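Side-chain contact in uncharacterized protein (Agrobacterium tumefaciens, PDB 3D01), which is of unknown function but belongs to the YjgF-like family, with an endoribonuclease L-PSP/chorismate mutase-like domain: residues 13-18 with 87-92. Residues are numbered along the deposited sequence; the frame is centred on the assembly and turned at random.
Sequences VIEGRL and QVKAAL
E15 of helix 3-21 and K89 of helix 70-91 meet in a salt bridge at the protein surface. NZ of K89 donates a hydrogen bond to OE1 of E15, with 2.6 Å between the two atoms. The ammonium group comes in on the syn side of OE1, 18° out of the carboxylate plane. OE2 of E15 stays further off, 3.5 Å from NZ, so one oxygen carries the bond. The two side chains cross at about a right angle. K89 is extended throughout, with CG anti to the backbone N (chi1 -174°), which carries NZ far from its own helix. E15 is also extended beyond CG. Its OE1 lies beside the end of the lysine chain, 3.0 Å from CE and 3.3 Å from CD of K89, so the bond leaves NZ nearly perpendicular to CE-NZ. The CA atoms of E15 and K89 are 10.0 Å apart. The charged pair is partly exposed, so solvent probably weakens the attraction. Packing is tighter on the buried side: K89 and L18 both touch L25, I14 and L18 pack on helix 118-133, and V88 and A91 on L45 of strand 44-54. This is an interhelical surface salt bridge, joining the N-terminal helix to a sheet-packed helix of the YjgF-like alpha/beta fold.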
loop_
_atom_site.group_PDB
_atom_site.type_symbol
_atom_site.label_atom_id
_atom_site.label_comp_id
_atom_site.label_asym_id
_atom_site.label_seq_id
_atom_site.Cartn_x
_atom_site.Cartn_y
_atom_site.Cartn_z
ATOM N N VAL I 13 -0.826 4.107 -30.243
ATOM C CA VAL I 13 -2.245 4.196 -30.028
ATOM C C VAL I 13 -2.469 4.589 -28.559
ATOM O O VAL I 13 -3.278 5.450 -28.289
ATOM C CB VAL I 13 -2.960 2.879 -30.358
ATOM C CG1 VAL I 13 -4.382 2.904 -29.877
ATOM C CG2 VAL I 13 -2.932 2.607 -31.883
ATOM N N ILE I 14 -1.741 3.975 -27.639
ATOM C CA ILE I 14 -1.884 4.341 -26.195
ATOM C C ILE I 14 -1.580 5.838 -25.977
ATOM O O ILE I 14 -2.383 6.567 -25.399
ATOM C CB ILE I 14 -1.004 3.435 -25.284
ATOM C CG1 ILE I 14 -1.540 1.989 -25.248
ATOM C CG2 ILE I 14 -0.912 3.985 -23.838
ATOM C CD1 ILE I 14 -0.500 0.934 -24.818
ATOM N N GLU I 15 -0.438 6.296 -26.464
ATOM C CA GLU I 15 -0.054 7.689 -26.305
ATOM C C GLU I 15 -0.934 8.656 -27.085
ATOM O O GLU I 15 -1.150 9.792 -26.659
ATOM C CB GLU I 15 1.391 7.882 -26.703
ATOM C CG GLU I 15 2.374 7.142 -25.852
ATOM C CD GLU I 15 3.779 7.699 -26.003
ATOM O OE1 GLU I 15 4.726 6.903 -25.877
ATOM O OE2 GLU I 15 3.942 8.922 -26.241
ATOM N N GLY I 16 -1.458 8.224 -28.234
ATOM C CA GLY I 16 -2.375 9.064 -28.994
ATOM C C GLY I 16 -3.691 9.271 -28.265
ATOM O O GLY I 16 -4.232 10.381 -28.232
ATOM N N ARG I 17 -4.220 8.199 -27.681
ATOM C CA ARG I 17 -5.414 8.301 -26.843
ATOM C C ARG I 17 -5.200 9.301 -25.697
ATOM O O ARG I 17 -6.084 10.067 -25.378
ATOM C CB ARG I 17 -5.783 6.952 -26.275
ATOM C CG ARG I 17 -6.263 5.963 -27.328
ATOM C CD ARG I 17 -6.897 4.800 -26.646
ATOM N NE ARG I 17 -6.805 3.497 -27.298
ATOM C CZ ARG I 17 -7.504 3.096 -28.364
ATOM N NH1 ARG I 17 -8.304 3.943 -29.066
ATOM N NH2 ARG I 17 -7.350 1.830 -28.778
ATOM N N LEU I 18 -4.008 9.305 -25.134
ATOM C CA LEU I 18 -3.710 10.224 -24.041
ATOM C C LEU I 18 -3.694 11.670 -24.530
ATOM O O LEU I 18 -4.199 12.563 -23.845
ATOM C CB LEU I 18 -2.380 9.859 -23.420
ATOM C CG LEU I 18 -1.951 10.658 -22.189
ATOM C CD1 LEU I 18 -3.094 10.602 -21.129
ATOM C CD2 LEU I 18 -0.616 10.062 -21.706
ATOM N N GLN I 87 6.593 6.794 -16.105
ATOM C CA GLN I 87 7.554 5.877 -15.476
ATOM C C GLN I 87 7.450 4.474 -16.056
ATOM O O GLN I 87 8.449 3.795 -16.240
ATOM C CB GLN I 87 7.312 5.803 -13.965
ATOM C CG GLN I 87 7.498 7.151 -13.257
ATOM C CD GLN I 87 8.893 7.736 -13.333
ATOM O OE1 GLN I 87 9.868 7.081 -13.717
ATOM N NE2 GLN I 87 8.997 8.990 -12.927
ATOM N N VAL I 88 6.229 4.031 -16.327
ATOM C CA VAL I 88 6.026 2.723 -16.904
ATOM C C VAL I 88 6.659 2.694 -18.300
ATOM O O VAL I 88 7.303 1.720 -18.653
ATOM C CB VAL I 88 4.543 2.351 -17.017
ATOM C CG1 VAL I 88 4.401 0.993 -17.682
ATOM C CG2 VAL I 88 3.850 2.350 -15.618
ATOM N N LYS I 89 6.452 3.743 -19.077
ATOM C CA LYS I 89 7.076 3.828 -20.416
ATOM C C LYS I 89 8.595 3.691 -20.323
ATOM O O LYS I 89 9.208 2.932 -21.114
ATOM C CB LYS I 89 6.705 5.147 -21.103
ATOM C CG LYS I 89 7.214 5.223 -22.556
ATOM C CD LYS I 89 6.730 6.466 -23.258
ATOM C CE LYS I 89 7.395 6.580 -24.661
ATOM N NZ LYS I 89 7.086 7.853 -25.298
ATOM N N ALA I 90 9.204 4.421 -19.391
ATOM C CA ALA I 90 10.634 4.306 -19.097
ATOM C C ALA I 90 11.047 2.874 -18.727
ATOM O O ALA I 90 12.046 2.321 -19.255
ATOM C CB ALA I 90 11.035 5.290 -17.994
ATOM N N ALA I 91 10.259 2.261 -17.848
ATOM C CA ALA I 91 10.507 0.916 -17.355
ATOM C C ALA I 91 10.495 -0.129 -18.481
ATOM O O ALA I 91 11.206 -1.135 -18.419
ATOM C CB ALA I 91 9.456 0.542 -16.291
ATOM N N LEU I 92 9.664 0.123 -19.479
ATOM C CA LEU I 92 9.433 -0.822 -20.571
ATOM C C LEU I 92 10.165 -0.396 -21.844
ATOM O O LEU I 92 9.820 -0.852 -22.945
ATOM C CB LEU I 92 7.932 -0.933 -20.838
ATOM C CG LEU I 92 7.053 -1.463 -19.687
ATOM C CD1 LEU I 92 5.599 -1.402 -20.066
ATOM C CD2 LEU I 92 7.447 -2.871 -19.296
#